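TRNA (adenine-N(1)-)-methyltransferase (Thermus thermophilus, PDB 2PWY) catalyses the S-adenosyl-L-methionine-dependent methylation of adenosine 58 in tRNA to N(1)-methyladenosine and is required for growth at extreme temperatures. Local coordinates at residues 64-77 against 132-144. Sequence-based numbering, arbitrary orientation.
Sequences PTLEEYLLHMKRSA and HHLAQAERNVRAF. With SAH (S-adenosyl-L-homocysteine), chain E.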
ATOM      1  N   PRO A  64      27.496   7.722   8.429  1.00  9.33           N
ATOM      2  CA  PRO A  64      26.026   7.658   8.338  1.00  8.87           C
ATOM      3  C   PRO A  64      25.548   8.382   7.092  1.00  8.55           C
ATOM      4  O   PRO A  64      26.055   9.463   6.777  1.00  8.48           O
ATOM      5  CB  PRO A  64      25.540   8.403   9.595  1.00  8.90           C
ATOM      6  CG  PRO A  64      26.724   9.226  10.053  1.00  9.79           C
ATOM      7  CD  PRO A  64      27.963   8.554   9.560  1.00  9.49           C
ATOM      8  N   THR A  65      24.627   7.759   6.369  1.00  8.41           N
ATOM      9  CA  THR A  65      23.919   8.448   5.307  1.00  8.57           C
ATOM     10  C   THR A  65      23.022   9.523   5.935  1.00  8.53           C
ATOM     11  O   THR A  65      22.753   9.496   7.148  1.00  8.58           O
ATOM     12  CB  THR A  65      23.036   7.488   4.506  1.00  8.62           C
ATOM     13  OG1 THR A  65      22.004   6.967   5.359  1.00  8.03           O
ATOM     14  CG2 THR A  65      23.865   6.324   3.929  1.00  8.07           C
ATOM     15  N   LEU A  66      22.543  10.463   5.118  1.00  8.34           N
ATOM     16  CA  LEU A  66      21.635  11.482   5.628  1.00  8.53           C
ATOM     17  C   LEU A  66      20.365  10.840   6.220  1.00  8.54           C
ATOM     18  O   LEU A  66      19.875  11.281   7.258  1.00  8.26           O
ATOM     19  CB  LEU A  66      21.312  12.511   4.539  1.00  8.98           C
ATOM     20  CG  LEU A  66      20.367  13.651   4.929  1.00  8.57           C
ATOM     21  CD1 LEU A  66      20.866  14.404   6.169  1.00  8.86           C
ATOM     22  CD2 LEU A  66      20.169  14.610   3.766  1.00 10.40           C
ATOM     23  N   GLU A  67      19.857   9.788   5.565  1.00  8.54           N
ATOM     24  CA  GLU A  67      18.752   9.001   6.110  1.00  9.71           C
ATOM     25  C   GLU A  67      19.088   8.482   7.519  1.00  9.73           C
ATOM     26  O   GLU A  67      18.322   8.687   8.458  1.00 10.40           O
ATOM     27  CB  GLU A  67      18.412   7.841   5.174  1.00  9.89           C
ATOM     28  CG  GLU A  67      17.276   6.952   5.685  1.00 11.13           C
ATOM     29  CD  GLU A  67      16.980   5.802   4.741  1.00 11.47           C
ATOM     30  OE1 GLU A  67      17.878   5.431   3.943  1.00 12.65           O
ATOM     31  OE2 GLU A  67      15.839   5.291   4.791  1.00 12.12           O
ATOM     32  N   GLU A  68      20.240   7.829   7.669  1.00  9.63           N
ATOM     33  CA  GLU A  68      20.649   7.277   8.976  1.00  9.79           C
ATOM     34  C   GLU A  68      20.797   8.369  10.026  1.00 10.12           C
ATOM     35  O   GLU A  68      20.383   8.201  11.173  1.00  9.87           O
ATOM     36  CB  GLU A  68      21.944   6.483   8.854  1.00  9.62           C
ATOM     37  CG  GLU A  68      21.735   5.148   8.141  1.00  9.91           C
ATOM     38  CD  GLU A  68      23.029   4.433   7.769  1.00 11.41           C
ATOM     39  OE1 GLU A  68      24.056   5.104   7.520  1.00  9.31           O
ATOM     40  OE2 GLU A  68      22.993   3.188   7.694  1.00 10.42           O
ATOM     41  N   TYR A  69      21.382   9.488   9.618  1.00 10.27           N
ATOM     42  CA  TYR A  69      21.564  10.626  10.499  1.00 11.40           C
ATOM     43  C   TYR A  69      20.229  11.182  11.019  1.00 11.70           C
ATOM     44  O   TYR A  69      20.073  11.363  12.230  1.00 12.19           O
ATOM     45  CB  TYR A  69      22.363  11.712   9.782  1.00 11.02           C
ATOM     46  CG  TYR A  69      22.754  12.851  10.675  1.00 11.35           C
ATOM     47  CD1 TYR A  69      23.627  12.652  11.750  1.00 10.86           C
ATOM     48  CD2 TYR A  69      22.256  14.122  10.458  1.00 10.64           C
ATOM     49  CE1 TYR A  69      24.002  13.722  12.589  1.00 11.95           C
ATOM     50  CE2 TYR A  69      22.614  15.195  11.287  1.00 11.49           C
ATOM     51  CZ  TYR A  69      23.485  14.987  12.346  1.00 11.92           C
ATOM     52  OH  TYR A  69      23.831  16.051  13.154  1.00 11.65           O
ATOM     53  N   LEU A  70      19.283  11.472  10.120  1.00 11.86           N
ATOM     54  CA  LEU A  70      17.967  11.955  10.560  1.00 12.43           C
ATOM     55  C   LEU A  70      17.300  11.029  11.562  1.00 13.05           C
ATOM     56  O   LEU A  70      16.658  11.489  12.504  1.00 13.38           O
ATOM     57  CB  LEU A  70      17.007  12.188   9.387  1.00 12.73           C
ATOM     58  CG  LEU A  70      16.858  13.625   8.937  1.00 13.38           C
ATOM     59  CD1 LEU A  70      18.143  14.057   8.232  1.00 15.01           C
ATOM     60  CD2 LEU A  70      15.642  13.796   8.033  1.00 10.69           C
ATOM     61  N   LEU A  71      17.447   9.724  11.347  1.00 13.47           N
ATOM     62  CA  LEU A  71      16.758   8.737  12.162  1.00 14.03           C
ATOM     63  C   LEU A  71      17.375   8.578  13.552  1.00 14.01           C
ATOM     64  O   LEU A  71      16.694   8.131  14.472  1.00 14.91           O
ATOM     65  CB  LEU A  71      16.709   7.394  11.445  1.00 13.84           C
ATOM     66  CG  LEU A  71      15.913   7.337  10.135  1.00 15.11           C
ATOM     67  CD1 LEU A  71      16.139   5.970   9.513  1.00 16.28           C
ATOM     68  CD2 LEU A  71      14.425   7.617  10.375  1.00 15.88           C
ATOM     69  N   HIS A  72      18.644   8.962  13.702  1.00 13.93           N
ATOM     70  CA  HIS A  72      19.386   8.744  14.957  1.00 13.92           C
ATOM     71  C   HIS A  72      19.848  10.020  15.677  1.00 13.52           C
ATOM     72  O   HIS A  72      20.178   9.978  16.869  1.00 13.23           O
ATOM     73  CB  HIS A  72      20.566   7.774  14.726  1.00 14.21           C
ATOM     74  CG  HIS A  72      20.145   6.441  14.188  1.00 15.44           C
ATOM     75  ND1 HIS A  72      19.705   5.416  15.001  1.00 18.44           N
ATOM     76  CD2 HIS A  72      20.054   5.977  12.918  1.00 15.55           C
ATOM     77  CE1 HIS A  72      19.363   4.380  14.256  1.00 17.10           C
ATOM     78  NE2 HIS A  72      19.572   4.690  12.989  1.00 18.12           N
ATOM     79  N   MET A  73      19.852  11.158  14.979  1.00 12.90           N
ATOM     80  CA  MET A  73      20.271  12.421  15.595  1.00 13.11           C
ATOM     81  C   MET A  73      19.348  12.847  16.746  1.00 13.91           C
ATOM     82  O   MET A  73      18.157  12.509  16.765  1.00 13.81           O
ATOM     83  CB  MET A  73      20.360  13.548  14.553  1.00 12.94           C
ATOM     84  CG  MET A  73      19.011  14.000  13.991  1.00 11.66           C
ATOM     85  SD  MET A  73      19.214  15.200  12.672  1.00 12.59           S
ATOM     86  CE  MET A  73      17.525  15.757  12.494  1.00 10.44           C
ATOM     87  N   LYS A  74      19.924  13.578  17.696  1.00 15.12           N
ATOM     88  CA  LYS A  74      19.193  14.183  18.809  1.00 16.86           C
ATOM     89  C   LYS A  74      18.107  15.071  18.220  1.00 16.79           C
ATOM     90  O   LYS A  74      18.305  15.689  17.165  1.00 17.09           O
ATOM     91  CB  LYS A  74      20.164  15.027  19.650  1.00 16.70           C
ATOM     92  CG  LYS A  74      19.595  15.644  20.928  1.00 19.11           C
ATOM     93  CD  LYS A  74      20.690  16.426  21.655  1.00 19.64           C
ATOM     94  CE  LYS A  74      20.171  17.136  22.901  1.00 24.39           C
ATOM     95  NZ  LYS A  74      20.359  16.309  24.123  1.00 27.25           N
ATOM     96  N   ARG A  75      16.956  15.121  18.876  1.00 17.11           N
ATOM     97  CA  ARG A  75      15.891  16.007  18.419  1.00 17.47           C
ATOM     98  C   ARG A  75      15.078  16.592  19.559  1.00 17.88           C
ATOM     99  O   ARG A  75      15.045  16.031  20.657  1.00 18.04           O
ATOM    100  CB  ARG A  75      14.967  15.276  17.436  1.00 17.85           C
ATOM    101  CG  ARG A  75      13.926  14.341  18.061  1.00 17.80           C
ATOM    102  CD  ARG A  75      14.488  12.959  18.388  1.00 19.58           C
ATOM    103  NE  ARG A  75      15.367  12.457  17.326  1.00 19.18           N
ATOM    104  CZ  ARG A  75      14.955  11.805  16.240  1.00 19.87           C
ATOM    105  NH1 ARG A  75      15.852  11.403  15.346  1.00 17.79           N
ATOM    106  NH2 ARG A  75      13.659  11.563  16.042  1.00 18.31           N
ATOM    107  N   SER A  76      14.425  17.720  19.297  1.00 18.05           N
ATOM    108  CA  SER A  76      13.301  18.128  20.135  1.00 18.81           C
ATOM    109  C   SER A  76      12.057  17.865  19.295  1.00 18.50           C
ATOM    110  O   SER A  76      11.358  16.866  19.506  1.00 18.49           O
ATOM    111  CB  SER A  76      13.423  19.581  20.602  1.00 19.25           C
ATOM    112  OG  SER A  76      13.539  20.461  19.500  1.00 22.22           O
ATOM    113  N   ALA A  77      11.823  18.722  18.302  1.00 18.02           N
ATOM    114  CA  ALA A  77      10.799  18.467  17.293  1.00 17.47           C
ATOM    115  C   ALA A  77      11.160  17.234  16.457  1.00 16.93           C
ATOM    116  O   ALA A  77      12.298  17.082  16.024  1.00 16.16           O
ATOM    117  CB  ALA A  77      10.632  19.690  16.402  1.00 17.68           C
ATOM    118  N   HIS A 132      14.754  27.026  21.571  1.00 16.29           N
ATOM    119  CA  HIS A 132      15.422  25.777  21.923  1.00 16.82           C
ATOM    120  C   HIS A 132      15.421  24.823  20.725  1.00 16.21           C
ATOM    121  O   HIS A 132      16.418  24.137  20.467  1.00 16.45           O
ATOM    122  CB  HIS A 132      14.813  25.107  23.159  1.00 17.70           C
ATOM    123  CG  HIS A 132      15.312  23.714  23.380  1.00 21.24           C
ATOM    124  ND1 HIS A 132      16.614  23.440  23.745  1.00 24.30           N
ATOM    125  CD2 HIS A 132      14.699  22.512  23.240  1.00 23.86           C
ATOM    126  CE1 HIS A 132      16.777  22.132  23.840  1.00 25.06           C
ATOM    127  NE2 HIS A 132      15.631  21.547  23.541  1.00 25.83           N
ATOM    128  N   HIS A 133      14.308  24.803  19.993  1.00 15.45           N
ATOM    129  CA  HIS A 133      14.219  24.025  18.764  1.00 14.72           C
ATOM    130  C   HIS A 133      15.291  24.482  17.776  1.00 14.11           C
ATOM    131  O   HIS A 133      16.030  23.661  17.229  1.00 13.23           O
ATOM    132  CB  HIS A 133      12.815  24.119  18.144  1.00 14.59           C
ATOM    133  CG  HIS A 133      11.759  23.345  18.886  1.00 15.01           C
ATOM    134  ND1 HIS A 133      10.545  23.022  18.319  1.00 15.18           N
ATOM    135  CD2 HIS A 133      11.737  22.829  20.139  1.00 15.60           C
ATOM    136  CE1 HIS A 133       9.818  22.343  19.189  1.00 16.31           C
ATOM    137  NE2 HIS A 133      10.523  22.203  20.299  1.00 15.57           N
ATOM    138  N   LEU A 134      15.384  25.791  17.563  1.00 13.84           N
ATOM    139  CA  LEU A 134      16.358  26.340  16.622  1.00 13.73           C
ATOM    140  C   LEU A 134      17.803  26.017  17.014  1.00 13.73           C
ATOM    141  O   LEU A 134      18.599  25.623  16.172  1.00 13.60           O
ATOM    142  CB  LEU A 134      16.167  27.847  16.435  1.00 13.62           C
ATOM    143  CG  LEU A 134      17.110  28.489  15.410  1.00 13.42           C
ATOM    144  CD1 LEU A 134      17.010  27.822  14.022  1.00 12.77           C
ATOM    145  CD2 LEU A 134      16.856  29.986  15.299  1.00 13.51           C
ATOM    146  N   ALA A 135      18.132  26.157  18.298  1.00 13.66           N
ATOM    147  CA  ALA A 135      19.473  25.808  18.765  1.00 13.58           C
ATOM    148  C   ALA A 135      19.848  24.355  18.448  1.00 13.54           C
ATOM    149  O   ALA A 135      20.943  24.100  17.939  1.00 13.46           O
ATOM    150  CB  ALA A 135      19.623  26.100  20.254  1.00 13.82           C
ATOM    151  N   GLN A 136      18.934  23.415  18.709  1.00 13.33           N
ATOM    152  CA  GLN A 136      19.185  21.998  18.415  1.00 13.73           C
ATOM    153  C   GLN A 136      19.304  21.774  16.907  1.00 12.97           C
ATOM    154  O   GLN A 136      20.190  21.041  16.447  1.00 12.70           O
ATOM    155  CB  GLN A 136      18.095  21.092  19.008  1.00 14.41           C
ATOM    156  CG  GLN A 136      18.402  19.581  18.906  1.00 17.00           C
ATOM    157  CD  GLN A 136      19.722  19.198  19.567  1.00 20.75           C
ATOM    158  OE1 GLN A 136      19.964  19.544  20.726  1.00 24.73           O
ATOM    159  NE2 GLN A 136      20.579  18.485  18.836  1.00 20.89           N
ATOM    160  N   ALA A 137      18.424  22.422  16.144  1.00 12.22           N
ATOM    161  CA  ALA A 137      18.443  22.286  14.681  1.00 11.55           C
ATOM    162  C   ALA A 137      19.785  22.749  14.131  1.00 11.37           C
ATOM    163  O   ALA A 137      20.394  22.069  13.310  1.00 11.46           O
ATOM    164  CB  ALA A 137      17.305  23.065  14.046  1.00 11.49           C
ATOM    165  N   GLU A 138      20.249  23.904  14.599  1.00 11.57           N
ATOM    166  CA  GLU A 138      21.544  24.421  14.166  1.00 12.18           C
ATOM    167  C   GLU A 138      22.671  23.446  14.505  1.00 12.12           C
ATOM    168  O   GLU A 138      23.513  23.183  13.654  1.00 11.70           O
ATOM    169  CB  GLU A 138      21.788  25.832  14.722  1.00 12.31           C
ATOM    170  CG  GLU A 138      20.790  26.858  14.161  1.00 13.53           C
ATOM    171  CD  GLU A 138      21.014  28.274  14.666  1.00 14.06           C
ATOM    172  OE1 GLU A 138      21.840  28.458  15.579  1.00 19.62           O
ATOM    173  OE2 GLU A 138      20.351  29.206  14.153  1.00 15.18           O
ATOM    174  N   ARG A 139      22.680  22.888  15.719  1.00 12.60           N
ATOM    175  CA  ARG A 139      23.698  21.880  16.072  1.00 13.34           C
ATOM    176  C   ARG A 139      23.630  20.682  15.132  1.00 12.35           C
ATOM    177  O   ARG A 139      24.663  20.201  14.640  1.00 11.43           O
ATOM    178  CB  ARG A 139      23.567  21.414  17.532  1.00 13.25           C
ATOM    179  CG  ARG A 139      24.134  22.405  18.558  1.00 16.58           C
ATOM    180  CD  ARG A 139      24.217  21.804  19.977  1.00 17.08           C
ATOM    181  NE  ARG A 139      22.899  21.618  20.582  1.00 22.74           N
ATOM    182  CZ  ARG A 139      22.220  22.558  21.240  1.00 23.69           C
ATOM    183  NH1 ARG A 139      22.724  23.777  21.399  1.00 24.58           N
ATOM    184  NH2 ARG A 139      21.022  22.273  21.735  1.00 24.29           N
ATOM    185  N   ASN A 140      22.409  20.207  14.880  1.00 11.32           N
ATOM    186  CA  ASN A 140      22.216  19.023  14.042  1.00 11.40           C
ATOM    187  C   ASN A 140      22.746  19.244  12.629  1.00 11.17           C
ATOM    188  O   ASN A 140      23.436  18.382  12.075  1.00 11.53           O
ATOM    189  CB  ASN A 140      20.740  18.622  14.006  1.00 11.05           C
ATOM    190  CG  ASN A 140      20.280  17.939  15.289  1.00 12.33           C
ATOM    191  OD1 ASN A 140      21.091  17.526  16.125  1.00 11.84           O
ATOM    192  ND2 ASN A 140      18.973  17.805  15.441  1.00 13.35           N
ATOM    193  N   VAL A 141      22.439  20.415  12.062  1.00 11.24           N
ATOM    194  CA  VAL A 141      22.874  20.760  10.708  1.00 11.49           C
ATOM    195  C   VAL A 141      24.399  20.892  10.663  1.00 11.84           C
ATOM    196  O   VAL A 141      25.068  20.327   9.798  1.00 11.31           O
ATOM    197  CB  VAL A 141      22.194  22.064  10.221  1.00 11.37           C
ATOM    198  CG1 VAL A 141      22.781  22.542   8.885  1.00 11.78           C
ATOM    199  CG2 VAL A 141      20.682  21.843  10.106  1.00 11.06           C
ATOM    200  N   ARG A 142      24.943  21.637  11.619  1.00 13.05           N
ATOM    201  CA  ARG A 142      26.362  21.954  11.572  1.00 14.27           C
ATOM    202  C   ARG A 142      27.244  20.723  11.805  1.00 13.90           C
ATOM    203  O   ARG A 142      28.348  20.638  11.257  1.00 14.07           O
ATOM    204  CB  ARG A 142      26.677  23.124  12.503  1.00 14.99           C
ATOM    205  CG  ARG A 142      26.081  24.418  11.937  1.00 17.77           C
ATOM    206  CD  ARG A 142      25.801  25.501  12.974  1.00 22.79           C
ATOM    207  NE  ARG A 142      25.224  26.675  12.312  1.00 25.46           N
ATOM    208  CZ  ARG A 142      24.840  27.789  12.929  1.00 27.19           C
ATOM    209  NH1 ARG A 142      24.961  27.912  14.246  1.00 29.15           N
ATOM    210  NH2 ARG A 142      24.331  28.788  12.218  1.00 28.91           N
ATOM    211  N   ALA A 143      26.728  19.754  12.563  1.00 13.64           N
ATOM    212  CA  ALA A 143      27.460  18.523  12.879  1.00 13.53           C
ATOM    213  C   ALA A 143      27.616  17.607  11.668  1.00 13.53           C
ATOM    214  O   ALA A 143      28.479  16.716  11.657  1.00 14.38           O
ATOM    215  CB  ALA A 143      26.769  17.772  14.020  1.00 13.50           C
ATOM    216  N   PHE A 144      26.783  17.829  10.649  1.00 13.05           N
ATOM    217  CA  PHE A 144      26.707  16.935   9.494  1.00 13.03           C
ATOM    218  C   PHE A 144      27.099  17.618   8.185  1.00 13.03           C
ATOM    219  O   PHE A 144      27.534  16.950   7.241  1.00 13.18           O
ATOM    220  CB  PHE A 144      25.275  16.412   9.367  1.00 12.78           C
ATOM    221  CG  PHE A 144      25.133  15.229   8.457  1.00 13.54           C
ATOM    222  CD1 PHE A 144      25.473  13.950   8.902  1.00 13.75           C
ATOM    223  CD2 PHE A 144      24.642  15.379   7.165  1.00 12.56           C
ATOM    224  CE1 PHE A 144      25.326  12.835   8.064  1.00 14.05           C
ATOM    225  CE2 PHE A 144      24.507  14.271   6.326  1.00 14.42           C
ATOM    226  CZ  PHE A 144      24.841  12.998   6.784  1.00 12.56           C
TER
HETATM  227  N   SAH E 501      10.932  19.544   9.264  1.00 10.31           N
HETATM  228  CA  SAH E 501      11.566  19.690  10.615  1.00 10.06           C
HETATM  229  CB  SAH E 501      10.545  19.470  11.724  1.00 10.50           C
HETATM  230  CG  SAH E 501       9.584  20.653  11.875  1.00 10.16           C
HETATM  231  SD  SAH E 501       8.579  20.441  13.369  1.00 11.55           S
HETATM  232  C   SAH E 501      12.717  18.708  10.717  1.00 10.55           C
HETATM  233  O   SAH E 501      12.908  17.884   9.810  1.00  9.69           O
HETATM  234  OXT SAH E 501      13.480  18.735  11.688  1.00 10.56           O
HETATM  235  C5' SAH E 501       7.660  21.992  13.200  1.00 11.42           C
HETATM  236  C4' SAH E 501       8.456  23.195  13.719  1.00 12.91           C
HETATM  237  O4' SAH E 501       7.877  24.379  13.211  1.00 12.68           O
HETATM  238  C3' SAH E 501       8.479  23.356  15.244  1.00 12.67           C
HETATM  239  O3' SAH E 501       9.837  23.471  15.657  1.00 13.49           O
HETATM  240  C2' SAH E 501       7.692  24.640  15.509  1.00 13.42           C
HETATM  241  O2' SAH E 501       8.208  25.414  16.568  1.00 14.81           O
HETATM  242  C1' SAH E 501       7.887  25.390  14.216  1.00 13.17           C
HETATM  243  N9  SAH E 501       6.835  26.327  13.790  1.00 12.47           N
HETATM  244  C8  SAH E 501       5.488  26.100  13.767  1.00 12.99           C
HETATM  245  N7  SAH E 501       4.901  27.189  13.222  1.00 13.05           N
HETATM  246  C5  SAH E 501       5.847  28.082  12.854  1.00 12.97           C
HETATM  247  C6  SAH E 501       5.787  29.345  12.255  1.00 13.50           C
HETATM  248  N6  SAH E 501       4.613  29.896  11.908  1.00 13.78           N
HETATM  249  N1  SAH E 501       6.982  30.012  12.018  1.00 13.10           N
HETATM  250  C2  SAH E 501       8.188  29.458  12.371  1.00 13.07           C
HETATM  251  N3  SAH E 501       8.230  28.215  12.972  1.00 12.98           N
HETATM  252  C4  SAH E 501       7.078  27.542  13.205  1.00 12.22           C
HETATM  253  O   HOH W   1      23.531  16.000  15.805  1.00 19.92           O
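Tyr69 and Phe144 form an offset stack, ring centroids 4.3 Å apart and planes 18° from parallel, with Phe144 CD1 lying over the rim of the tyrosine near CG. Phe144 CB sits above the same face in a CH-pi contact, and Met73 CB covers the opposite face. Leu66 CD1 meets Phe144 CE2 at 3.6 Å, while Pro64 O lies at that ring's edge. Tyr69 chi1 of -172° sets the ring beside its own carbonyl carbon and carries OH to helix 132-144, where it donates to a lone pair of Asn140 O at 2.6 Å. A water donates both to this hydroxyl and to Asn140 OD1. A phenylalanine here would probably keep the stack but leave Asn140 O without this donor and the water without one of its acceptors.

Among the amides, Asn140 ND2 donates to Lys74 O at 2.8 Å and also to Ser107 O, tying helix 132-144 to the loop that follows helix 66-72 and to the S-adenosyl-L-methionine-binding Ser107. Gln136 NE2 reaches Asn140 OD1 from above its carbonyl plane, helping to fix the rotation of the Asn140 amide; Lys74 crosses Gln136 at about a right angle, with CD and CE against OE1.

Ser76 OG lies over a face of His133, 3.0 Å from CD2. At the ring's edge, His133 ND1 gives a nearly straight 2.8 Å bond (172°) to SAH O3', and Ala77 CB approaches SAH SD. His133, an S-adenosyl-L-methionine-binding residue, and Ala77 line the cofactor pocket of a class I, Rossmann-like methyltransferase domain.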